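Local coordinates for PP1b (Porcine reproductive and respiratory syndrome virus, PDB 6JDS), which probably unwinds RNA and DNA duplexes as the zinc-binding, ATP-hydrolysing helicase nsp10 of the viral replication machinery, here in a truncated form, at residues N221-E226 with T243-G248. Numbering follows the deposited sequence.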
loop_
_atom_site.group_PDB
_atom_site.type_symbol
_atom_site.label_atom_id
_atom_site.label_comp_id
_atom_site.label_asym_id
_atom_site.label_seq_id
_atom_site.Cartn_x
_atom_site.Cartn_y
_atom_site.Cartn_z
ATOM N N ASN A 221 6.965 -13.227 -12.086
ATOM C CA ASN A 221 5.861 -13.823 -11.343
ATOM C C ASN A 221 6.022 -13.484 -9.871
ATOM O O ASN A 221 7.142 -13.441 -9.362
ATOM C CB ASN A 221 5.839 -15.341 -11.521
ATOM C CG ASN A 221 5.819 -15.761 -12.979
ATOM O OD1 ASN A 221 6.529 -16.685 -13.375
ATOM N ND2 ASN A 221 5.010 -15.081 -13.784
ATOM N N SER A 222 4.905 -13.249 -9.190
ATOM C CA SER A 222 4.938 -12.843 -7.789
ATOM C C SER A 222 4.267 -13.882 -6.902
ATOM O O SER A 222 3.242 -14.454 -7.265
ATOM C CB SER A 222 4.271 -11.484 -7.621
ATOM O OG SER A 222 4.897 -10.525 -8.454
ATOM N N PHE A 223 4.863 -14.117 -5.738
ATOM C CA PHE A 223 4.358 -15.090 -4.783
ATOM C C PHE A 223 4.101 -14.402 -3.447
ATOM O O PHE A 223 4.780 -13.434 -3.100
ATOM C CB PHE A 223 5.373 -16.223 -4.594
ATOM C CG PHE A 223 5.605 -17.051 -5.831
ATOM C CD1 PHE A 223 5.025 -18.306 -5.963
ATOM C CD2 PHE A 223 6.413 -16.579 -6.861
ATOM C CE1 PHE A 223 5.237 -19.070 -7.099
ATOM C CE2 PHE A 223 6.629 -17.339 -8.000
ATOM C CZ PHE A 223 6.041 -18.587 -8.119
ATOM N N LEU A 224 3.121 -14.906 -2.702
ATOM C CA LEU A 224 2.830 -14.398 -1.367
ATOM C C LEU A 224 2.934 -15.532 -0.357
ATOM O O LEU A 224 2.039 -16.371 -0.251
ATOM C CB LEU A 224 1.439 -13.757 -1.317
ATOM C CG LEU A 224 1.067 -13.043 -0.012
ATOM C CD1 LEU A 224 2.017 -11.888 0.269
ATOM C CD2 LEU A 224 -0.372 -12.550 -0.053
ATOM N N ASP A 225 4.042 -15.552 0.376
ATOM C CA ASP A 225 4.287 -16.563 1.396
ATOM C C ASP A 225 3.389 -16.304 2.600
ATOM O O ASP A 225 3.241 -15.161 3.026
ATOM C CB ASP A 225 5.763 -16.534 1.816
ATOM C CG ASP A 225 6.103 -17.585 2.861
ATOM O OD1 ASP A 225 5.584 -18.717 2.764
ATOM O OD2 ASP A 225 6.903 -17.278 3.773
ATOM N N GLU A 226 2.790 -17.367 3.132
ATOM C CA GLU A 226 1.906 -17.280 4.301
ATOM C C GLU A 226 0.822 -16.220 4.105
ATOM O O GLU A 226 0.623 -15.346 4.948
ATOM C CB GLU A 226 2.718 -16.998 5.572
ATOM C CG GLU A 226 3.787 -18.039 5.885
ATOM C CD GLU A 226 3.213 -19.340 6.424
ATOM O OE1 GLU A 226 3.518 -19.682 7.587
ATOM O OE2 GLU A 226 2.458 -20.018 5.693
ATOM N N THR A 243 -0.950 -9.971 -10.380
ATOM C CA THR A 243 -1.542 -11.227 -9.927
ATOM C C THR A 243 -0.578 -11.891 -8.950
ATOM O O THR A 243 0.619 -11.589 -8.948
ATOM C CB THR A 243 -1.821 -12.191 -11.099
ATOM O OG1 THR A 243 -0.613 -12.427 -11.832
ATOM C CG2 THR A 243 -2.874 -11.609 -12.034
ATOM N N LEU A 244 -1.101 -12.789 -8.123
ATOM C CA LEU A 244 -0.293 -13.469 -7.116
ATOM C C LEU A 244 -0.478 -14.976 -7.167
ATOM O O LEU A 244 -1.507 -15.474 -7.626
ATOM C CB LEU A 244 -0.663 -12.976 -5.715
ATOM C CG LEU A 244 -0.289 -11.543 -5.338
ATOM C CD1 LEU A 244 -0.880 -11.200 -3.979
ATOM C CD2 LEU A 244 1.223 -11.352 -5.332
ATOM N N THR A 245 0.542 -15.689 -6.698
ATOM C CA THR A 245 0.434 -17.108 -6.400
ATOM C C THR A 245 0.632 -17.224 -4.897
ATOM O O THR A 245 1.750 -17.111 -4.401
ATOM C CB THR A 245 1.484 -17.938 -7.161
ATOM O OG1 THR A 245 1.325 -17.735 -8.571
ATOM C CG2 THR A 245 1.331 -19.424 -6.850
ATOM N N CYS A 246 -0.464 -17.422 -4.174
ATOM C CA CYS A 246 -0.444 -17.377 -2.713
ATOM C C CYS A 246 -0.152 -18.744 -2.115
ATOM O O CYS A 246 -0.561 -19.765 -2.664
ATOM C CB CYS A 246 -1.774 -16.833 -2.205
ATOM S SG CYS A 246 -2.102 -15.160 -2.809
ATOM N N LEU A 247 0.548 -18.751 -0.982
ATOM C CA LEU A 247 1.079 -19.983 -0.397
ATOM C C LEU A 247 0.739 -20.125 1.080
ATOM O O LEU A 247 0.315 -19.166 1.731
ATOM C CB LEU A 247 2.601 -20.023 -0.555
ATOM C CG LEU A 247 3.148 -19.784 -1.963
ATOM C CD1 LEU A 247 4.659 -19.618 -1.919
ATOM C CD2 LEU A 247 2.751 -20.916 -2.894
ATOM N N GLY A 248 0.948 -21.333 1.598
ATOM C CA GLY A 248 0.739 -21.637 3.012
ATOM C C GLY A 248 -0.647 -22.180 3.293
ATOM O O GLY A 248 -1.362 -22.601 2.381
HETATM O O HOH W 1 2.672 -15.769 -9.845
HETATM O O HOH W 2 2.307 -12.955 -10.928
#
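Phe223 and Thr245 sit next to each other on neighbouring parallel strands, their side chains side by side and pointing the same way. Phe223 CB lies 3.7 Å from Thr245 O. CG swings back beside the backbone N (chi1 -65°), which leaves CD1 3.8 Å from Thr245 CB; CE1 reaches Thr245 CG2 at 3.9 Å. Farther along, Leu247 CD1 comes obliquely to the ring at CD1, and Leu159 of helix 156-162 also packs against Phe223. Along the backbone, three hydrogen bonds join the two segments: Thr245 N to Ser222 O, Leu224 N to Thr245 O (3.1 Å, the donor well above the carbonyl plane) and Leu247 N to Leu224 O. Ser222 O accepts a second hydrogen bond, from a water that also binds Thr245 OG1; another water links Ser222 N to Thr243 O. On the other face of the sheet, Leu224 CB meets Cys246 SG at 4.1 Å and Leu224 CD2 touches Leu244 CD1, with both leucines resting against helix 232-239. Strand 222-224, that helix and strand 245-246 make a beta-alpha-beta crossover in the central parallel sheet of a RecA-like helicase domain, with Asp225, just past strand 222-224, near but not touching the probable P-loop.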